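PDB 3BTV: Galactose/lactose metabolism regulatory protein GAL80 from Saccharomyces cerevisiae, which represses the genes of galactose and lactose metabolism by binding the activator GAL4 and blocking its activity when no inducing sugar is present. Local coordinates for residues Cys130-Asp133 against Gln134-Ile138; Thr404-Asp407 against Ala408-His412; Ile97-Ala100 against Ser101-Glu104; Ile200-Ile203 against Gly204-Val207. The protein carries 1 engineered substitution. All coordinates share one frame; numbering follows the deposited sequence.

Overall arrangement
Along the chain the order is contact 3, contact 1, contact 4 and contact 2. Contacts 3 and 1 belong to the Rossmann domain: each lies at the start of a helix, 102-112 or 132-143, that follows a strand of the six-stranded parallel sheet, and their centres are about 11 Å apart. Contact 4, a loop between strand 191-193 and helix 209-225, lies in the C-terminal domain and touches both, with C130 and V99 packing against 204-207. Contact 2 opens helix 405-424, from late in the chain, which packs on helix 132-143, centre to centre about 10 Å from contact 1. Packing among contacts 1, 3 and 4 thus joins the Rossmann domain to the C-terminal domain.

Contact 1: Cys130-Asp133 against Gln134-Ile138; sequences CSLD and QAESI
At the amino end of helix 132-143, S131 occupies the N-cap and its OG receives the amide of Q134, with S131 OG to Q134 N at 3.1 Å and a nearly straight bond of 170°. Serine suits the place because its hydroxyl is short enough to fold back: OG stands between the backbone N and the carbonyl carbon (chi1 67°), facing an amide that the first turn of a helix cannot satisfy by itself. Q134 returns a grip on the residue before the cap. Its chain, extended beyond CG, brings Q134 OE1 to within 3.0 Å of C130 N, the donor lying 34° out of the carbonyl plane. This is the helix of the beta-alpha-beta unit that runs from strand 121-125 to strand 148-152 in the Rossmann domain. Its first turns close with A135 N to S131 O at 2.9 Å and E136 N to L132 O at 2.8 Å. One turn apart, L132 and E136 slant across each other, L132 CD1 approaching E136 OE2 at 3.7 Å; R413 of helix 405-424 touches L132 and makes a long, weak ion pair with E136. D133 OD1 and E136 OE1 come within 4.4 Å, like charges that would probably repel mildly, perhaps eased by the helix amino end. A135 is small enough for its methyl to sit close against H412.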
# COMPACT_ATOMS: atom_id res chain seq x y z
N CYS B 130 9.87 -14.46 -22.01
CA CYS B 130 10.83 -13.83 -21.09
C CYS B 130 10.93 -12.32 -21.23
O CYS B 130 11.58 -11.66 -20.42
CB CYS B 130 12.22 -14.44 -21.30
SG CYS B 130 12.27 -16.18 -20.89
N SER B 131 10.32 -11.78 -22.28
CA SER B 131 10.34 -10.34 -22.52
C SER B 131 9.15 -9.95 -23.37
O SER B 131 8.56 -10.79 -24.05
CB SER B 131 11.63 -9.94 -23.24
OG SER B 131 11.65 -10.48 -24.56
N LEU B 132 8.80 -8.67 -23.33
CA LEU B 132 7.71 -8.15 -24.15
C LEU B 132 8.05 -8.39 -25.63
O LEU B 132 7.20 -8.83 -26.42
CB LEU B 132 7.50 -6.66 -23.85
CG LEU B 132 6.44 -5.93 -24.69
CD1 LEU B 132 5.11 -6.66 -24.61
CD2 LEU B 132 6.30 -4.50 -24.25
N ASP B 133 9.29 -8.13 -26.00
CA ASP B 133 9.75 -8.39 -27.37
C ASP B 133 9.43 -9.81 -27.82
O ASP B 133 8.80 -10.00 -28.86
CB ASP B 133 11.25 -8.14 -27.49
CG ASP B 133 11.59 -6.66 -27.60
OD1 ASP B 133 10.67 -5.87 -27.92
OD2 ASP B 133 12.76 -6.30 -27.38
N GLN B 134 9.85 -10.80 -27.04
CA GLN B 134 9.52 -12.19 -27.32
C GLN B 134 8.01 -12.40 -27.38
O GLN B 134 7.52 -13.11 -28.26
CB GLN B 134 10.09 -13.11 -26.23
CG GLN B 134 11.53 -13.56 -26.43
CD GLN B 134 11.92 -14.72 -25.53
OE1 GLN B 134 11.15 -15.15 -24.66
NE2 GLN B 134 13.12 -15.25 -25.74
N ALA B 135 7.29 -11.82 -26.43
CA ALA B 135 5.84 -12.03 -26.35
C ALA B 135 5.16 -11.54 -27.63
O ALA B 135 4.30 -12.22 -28.20
CB ALA B 135 5.25 -11.33 -25.11
N GLU B 136 5.56 -10.36 -28.08
CA GLU B 136 5.04 -9.81 -29.33
C GLU B 136 5.35 -10.67 -30.54
O GLU B 136 4.49 -10.85 -31.41
CB GLU B 136 5.51 -8.36 -29.52
CG GLU B 136 4.60 -7.39 -28.80
CD GLU B 136 5.22 -6.03 -28.58
OE1 GLU B 136 6.38 -5.82 -29.00
OE2 GLU B 136 4.54 -5.16 -27.98
N SER B 137 6.55 -11.24 -30.60
CA SER B 137 6.90 -12.13 -31.70
C SER B 137 6.01 -13.35 -31.71
O SER B 137 5.54 -13.78 -32.76
CB SER B 137 8.35 -12.58 -31.62
OG SER B 137 9.23 -11.52 -31.93
N ILE B 138 5.80 -13.92 -30.53
CA ILE B 138 4.98 -15.11 -30.40
C ILE B 138 3.54 -14.78 -30.77
O ILE B 138 2.89 -15.55 -31.49
CB ILE B 138 5.02 -15.68 -28.96
CG1 ILE B 138 6.44 -16.18 -28.64
CG2 ILE B 138 4.01 -16.81 -28.81
CD1 ILE B 138 6.65 -16.56 -27.19

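Contact 2: Thr404-Asp407 against Ala408-His412; sequences TLMD and ALILH
The carboxylate of D407 takes the amide of T404 on OD2, through its anti lone pair, the one away from OD1, at 2.8 Å from T404 N to D407 OD2. T404 OG1 in turn accepts the amide of M406, 3.0 Å from M406 N, and T404 and D407 form a capping box at the head of helix 405-424. The box is itself held from outside: V393 O bonds T404 OG1, while Q395 N and G396 N bond the two oxygens of D407, which satisfies a buried acid. The other flat group, the imidazole of H412, meets the ring of W126 with planes about 40° apart, and its NE2 makes a weak hydrogen bond with A129 N. The side chains of M406, L409 and I410 make the apolar part of the contact. M406 has CG anti to the backbone N (chi1 176°) and bends at its next two torsions; M406 SD meets L409 CD2 at 4.1 Å, while the M406 CG methylene lies 4.1 Å from I410 CD1. A408, whose small methyl suits close packing, meets I151 of strand 148-152. I410 CG1 rests 3.4 Å from M406 O.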
# COMPACT_ATOMS: atom_id res chain seq x y z
N THR B 404 -6.76 -15.27 -23.81
CA THR B 404 -5.99 -15.67 -24.97
C THR B 404 -4.60 -15.07 -24.89
O THR B 404 -4.27 -14.35 -23.95
CB THR B 404 -6.64 -15.14 -26.24
OG1 THR B 404 -6.47 -13.71 -26.30
CG2 THR B 404 -8.13 -15.44 -26.24
N LEU B 405 -3.79 -15.34 -25.91
CA LEU B 405 -2.46 -14.74 -25.99
C LEU B 405 -2.51 -13.21 -26.06
O LEU B 405 -1.54 -12.53 -25.72
CB LEU B 405 -1.69 -15.33 -27.17
CG LEU B 405 -0.70 -16.45 -26.84
CD1 LEU B 405 -1.20 -17.36 -25.71
CD2 LEU B 405 -0.36 -17.25 -28.08
N MET B 406 -3.63 -12.65 -26.51
CA MET B 406 -3.77 -11.19 -26.49
C MET B 406 -3.89 -10.67 -25.06
O MET B 406 -3.33 -9.64 -24.71
CB MET B 406 -4.97 -10.74 -27.31
CG MET B 406 -5.18 -9.24 -27.21
SD MET B 406 -3.70 -8.33 -27.72
CE MET B 406 -3.77 -8.51 -29.48
N ASP B 407 -4.66 -11.38 -24.24
CA ASP B 407 -4.74 -11.05 -22.82
C ASP B 407 -3.35 -11.17 -22.20
O ASP B 407 -2.95 -10.35 -21.39
CB ASP B 407 -5.75 -11.96 -22.12
CG ASP B 407 -7.17 -11.73 -22.61
OD1 ASP B 407 -7.71 -10.63 -22.40
OD2 ASP B 407 -7.75 -12.67 -23.21
N ALA B 408 -2.61 -12.21 -22.58
CA ALA B 408 -1.23 -12.37 -22.13
C ALA B 408 -0.38 -11.18 -22.55
O ALA B 408 0.39 -10.64 -21.75
CB ALA B 408 -0.63 -13.67 -22.68
N LEU B 409 -0.51 -10.78 -23.81
CA LEU B 409 0.31 -9.70 -24.36
C LEU B 409 0.09 -8.40 -23.59
O LEU B 409 1.04 -7.73 -23.18
CB LEU B 409 -0.00 -9.53 -25.85
CG LEU B 409 0.85 -8.54 -26.63
CD1 LEU B 409 2.32 -8.91 -26.53
CD2 LEU B 409 0.39 -8.50 -28.08
N ILE B 410 -1.17 -8.06 -23.37
CA ILE B 410 -1.51 -6.87 -22.61
C ILE B 410 -0.90 -6.91 -21.20
O ILE B 410 -0.38 -5.91 -20.70
CB ILE B 410 -3.04 -6.70 -22.56
CG1 ILE B 410 -3.58 -6.35 -23.95
CG2 ILE B 410 -3.45 -5.66 -21.49
CD1 ILE B 410 -5.07 -6.62 -24.11
N LEU B 411 -0.95 -8.07 -20.57
CA LEU B 411 -0.34 -8.24 -19.26
C LEU B 411 1.18 -8.03 -19.34
O LEU B 411 1.78 -7.35 -18.50
CB LEU B 411 -0.65 -9.64 -18.71
CG LEU B 411 -0.23 -9.92 -17.27
CD1 LEU B 411 -0.67 -8.81 -16.34
CD2 LEU B 411 -0.80 -11.27 -16.81
N HIS B 412 1.80 -8.60 -20.38
CA HIS B 412 3.22 -8.37 -20.59
C HIS B 412 3.55 -6.88 -20.73
O HIS B 412 4.57 -6.42 -20.22
CB HIS B 412 3.74 -9.13 -21.81
CG HIS B 412 4.30 -10.47 -21.48
ND1 HIS B 412 5.45 -10.63 -20.72
CD2 HIS B 412 3.89 -11.72 -21.81
CE1 HIS B 412 5.70 -11.92 -20.59
NE2 HIS B 412 4.77 -12.60 -21.23

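Contact 3: Ile97-Ala100 against Ser101-Glu104; sequences IQVA and SHYE
H102 and V99 make the core of the tight half of this contact. The CA of V99 stands over the centre of the imidazole, 3.7 Å from the centroid of the H102 ring and only 3° off its normal, a CH-pi contact with the face. At the ring's edge and in its plane comes I97 CG1, 3.7 Å from H102 CD2, and further along the same side chain I97 CD1 packs on S101 CB at 3.6 Å. CG of the histidine is anti to its own carbonyl carbon (chi1 -80°), which folds the ring back over the preceding loop. Both ring nitrogens then find carbonyls: ND1 is hydrogen-bonded to L128 O in the neighbouring loop, and NE2 points less well at I97 O, a weak bond of 3.1 Å from H102 NE2. A histidine suits this spot because it offers a flat face to an alpha carbon and polar edge atoms to backbone carbonyls. The backbone itself makes two overlapping turns, with S101 N to Q98 O at 2.8 Å and H102 N to V99 O at 2.9 Å.

The other side is looser. S101 OG reaches Q98 OE1 in a weak bond of 3.0 Å; CG of Q98 lies between its backbone N and carbonyl carbon (chi1 58°), and this torsion together with the extended chain beyond brings the amide oxygen to the serine. E104, exposed, comes no nearer than 4.1 Å from its OE1 to A100 O, so it adds little. Such a tight turn between strand 92-95 and helix 102-112 is a strand-to-helix connection of the Rossmann fold.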
# COMPACT_ATOMS: atom_id res chain seq x y z
N ILE B 97 6.08 -26.12 -20.65
CA ILE B 97 7.50 -26.20 -20.37
C ILE B 97 7.92 -24.88 -19.72
O ILE B 97 7.12 -23.95 -19.66
CB ILE B 97 8.31 -26.38 -21.65
CG1 ILE B 97 7.96 -25.27 -22.65
CG2 ILE B 97 8.05 -27.74 -22.27
CD1 ILE B 97 8.77 -25.31 -23.92
N GLN B 98 9.16 -24.80 -19.27
CA GLN B 98 9.63 -23.58 -18.61
C GLN B 98 9.54 -22.38 -19.55
O GLN B 98 9.81 -22.49 -20.74
CB GLN B 98 11.07 -23.76 -18.13
CG GLN B 98 12.03 -24.10 -19.25
CD GLN B 98 13.48 -24.07 -18.79
OE1 GLN B 98 14.40 -24.09 -19.61
NE2 GLN B 98 13.68 -24.01 -17.48
N VAL B 99 9.15 -21.23 -19.00
CA VAL B 99 8.98 -20.02 -19.79
C VAL B 99 10.22 -19.74 -20.65
O VAL B 99 10.11 -19.37 -21.81
CB VAL B 99 8.65 -18.81 -18.90
CG1 VAL B 99 8.50 -17.55 -19.74
CG2 VAL B 99 7.38 -19.08 -18.10
N ALA B 100 11.40 -19.96 -20.09
CA ALA B 100 12.64 -19.69 -20.83
C ALA B 100 12.76 -20.48 -22.14
O ALA B 100 13.56 -20.12 -23.00
CB ALA B 100 13.87 -19.95 -19.95
N SER B 101 11.96 -21.53 -22.29
CA SER B 101 11.99 -22.36 -23.49
C SER B 101 10.83 -22.08 -24.45
O SER B 101 10.79 -22.64 -25.55
CB SER B 101 11.96 -23.85 -23.12
OG SER B 101 13.10 -24.19 -22.34
N HIS B 102 9.89 -21.23 -24.03
CA HIS B 102 8.69 -20.94 -24.81
C HIS B 102 9.00 -20.45 -26.22
O HIS B 102 8.50 -21.00 -27.20
CB HIS B 102 7.83 -19.89 -24.10
CG HIS B 102 6.97 -20.46 -23.00
ND1 HIS B 102 6.06 -19.69 -22.30
CD2 HIS B 102 6.88 -21.71 -22.49
CE1 HIS B 102 5.46 -20.45 -21.40
NE2 HIS B 102 5.94 -21.68 -21.49
N TYR B 103 9.82 -19.41 -26.31
CA TYR B 103 10.14 -18.81 -27.60
C TYR B 103 10.82 -19.81 -28.53
O TYR B 103 10.39 -19.99 -29.68
CB TYR B 103 11.02 -17.58 -27.39
CG TYR B 103 11.31 -16.77 -28.64
CD1 TYR B 103 10.36 -15.90 -29.16
CD2 TYR B 103 12.54 -16.86 -29.27
CE1 TYR B 103 10.62 -15.14 -30.29
CE2 TYR B 103 12.81 -16.11 -30.40
CZ TYR B 103 11.85 -15.26 -30.91
OH TYR B 103 12.13 -14.52 -32.03
N GLU B 104 11.86 -20.47 -28.04
CA GLU B 104 12.64 -21.39 -28.89
C GLU B 104 11.80 -22.56 -29.38
O GLU B 104 12.05 -23.09 -30.45
CB GLU B 104 13.89 -21.90 -28.16
CG GLU B 104 13.63 -23.05 -27.20
CD GLU B 104 14.81 -23.34 -26.29
OE1 GLU B 104 15.49 -22.37 -25.87
OE2 GLU B 104 15.06 -24.53 -25.99

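Contact 4: Ile200-Ile203 against Gly204-Val207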
# COMPACT_ATOMS: atom_id res chain seq x y z
N ILE B 200 15.24 -20.07 -11.55
CA ILE B 200 14.11 -19.35 -10.98
C ILE B 200 14.54 -18.03 -10.36
O ILE B 200 13.71 -17.16 -10.08
CB ILE B 200 13.44 -20.18 -9.87
CG1 ILE B 200 13.30 -21.64 -10.29
CG2 ILE B 200 12.11 -19.60 -9.50
CD1 ILE B 200 12.72 -22.52 -9.21
N TYR B 201 15.85 -17.89 -10.14
CA TYR B 201 16.41 -16.78 -9.39
C TYR B 201 17.30 -15.87 -10.23
O TYR B 201 17.99 -15.00 -9.70
CB TYR B 201 17.21 -17.33 -8.21
CG TYR B 201 16.39 -18.26 -7.36
CD1 TYR B 201 16.46 -19.64 -7.52
CD2 TYR B 201 15.51 -17.76 -6.41
CE1 TYR B 201 15.69 -20.50 -6.75
CE2 TYR B 201 14.73 -18.60 -5.63
CZ TYR B 201 14.82 -19.97 -5.80
OH TYR B 201 14.05 -20.79 -5.03
N GLU B 202 17.29 -16.09 -11.54
CA GLU B 202 18.15 -15.36 -12.46
C GLU B 202 17.27 -14.51 -13.36
O GLU B 202 16.30 -15.02 -13.91
CB GLU B 202 18.98 -16.35 -13.30
CG GLU B 202 19.49 -15.80 -14.63
CD GLU B 202 20.59 -14.75 -14.47
OE1 GLU B 202 21.23 -14.71 -13.40
OE2 GLU B 202 20.80 -13.97 -15.42
N ILE B 203 17.59 -13.23 -13.50
CA ILE B 203 16.70 -12.31 -14.23
C ILE B 203 16.61 -12.72 -15.70
O ILE B 203 17.55 -13.30 -16.26
CB ILE B 203 17.15 -10.84 -14.09
CG1 ILE B 203 16.03 -9.89 -14.52
CG2 ILE B 203 18.42 -10.59 -14.88
CD1 ILE B 203 16.51 -8.53 -14.95
N GLY B 204 15.46 -12.45 -16.33
CA GLY B 204 15.31 -12.69 -17.75
C GLY B 204 14.91 -14.11 -18.15
O GLY B 204 14.87 -14.44 -19.33
N ASN B 205 14.61 -14.95 -17.17
CA ASN B 205 14.15 -16.30 -17.45
C ASN B 205 12.64 -16.43 -17.38
O ASN B 205 12.10 -17.53 -17.37
CB ASN B 205 14.81 -17.29 -16.51
CG ASN B 205 16.26 -17.54 -16.86
OD1 ASN B 205 17.05 -17.95 -16.02
ND2 ASN B 205 16.61 -17.25 -18.11
N GLY B 206 11.95 -15.29 -17.32
CA GLY B 206 10.50 -15.27 -17.41
C GLY B 206 9.75 -15.72 -16.16
O GLY B 206 8.53 -15.94 -16.21
N VAL B 207 10.46 -15.87 -15.05
CA VAL B 207 9.84 -16.27 -13.79
C VAL B 207 10.39 -15.43 -12.65
O VAL B 207 11.59 -15.43 -12.40
CB VAL B 207 10.06 -17.76 -13.46
CG1 VAL B 207 9.24 -18.15 -12.23
CG2 VAL B 207 9.69 -18.62 -14.65
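E202 and N205, the first and last residues of a type II beta turn, lean over the same side of the bend with their chains crossing at a slant, and the planes of carboxylate and amide are 56° apart. They are therefore neither stacked nor coplanar. The turn lies in the loop between strand 191-193 and helix 209-225, in the C-terminal domain. E202 has CG anti to its backbone N (chi1 157°) and then bends at the next torsion, which lifts the aliphatic part of its chain beside the N205 amide. The CB of N205 points back toward the first half of the turn, 3.8 Å from E202 O.

Between them, I203 and G204 are the two corners of the turn. I203 turns its CB away from the second half of the loop. T260 OG1 is hydrogen-bonded to I203 N and, weakly, to E202 OE1. G204 adopts a positive phi of 85°, at which a beta carbon would collide with the carbonyl oxygen of I203; glycine is the natural residue there, and G206 also has a positive phi, which glycine tolerates easily.

Further out, I200 and V207 approach by their methyls, I200 CG2 to V207 CG1 at 4.2 Å, a light apolar touch. V207 sends its CB toward the partner segment, whereas I200 directs its own away. The nearby carbonyl oxygens, I200 O and V207 O, lie 3.6 Å apart, both acceptors.

No hydrogen bond joins the two halves directly, which is consistent with a loop whose shape depends largely on its backbone turn and on polar bonds to other parts of the chain, such as those to T260 and from Y188 OH to I200 O.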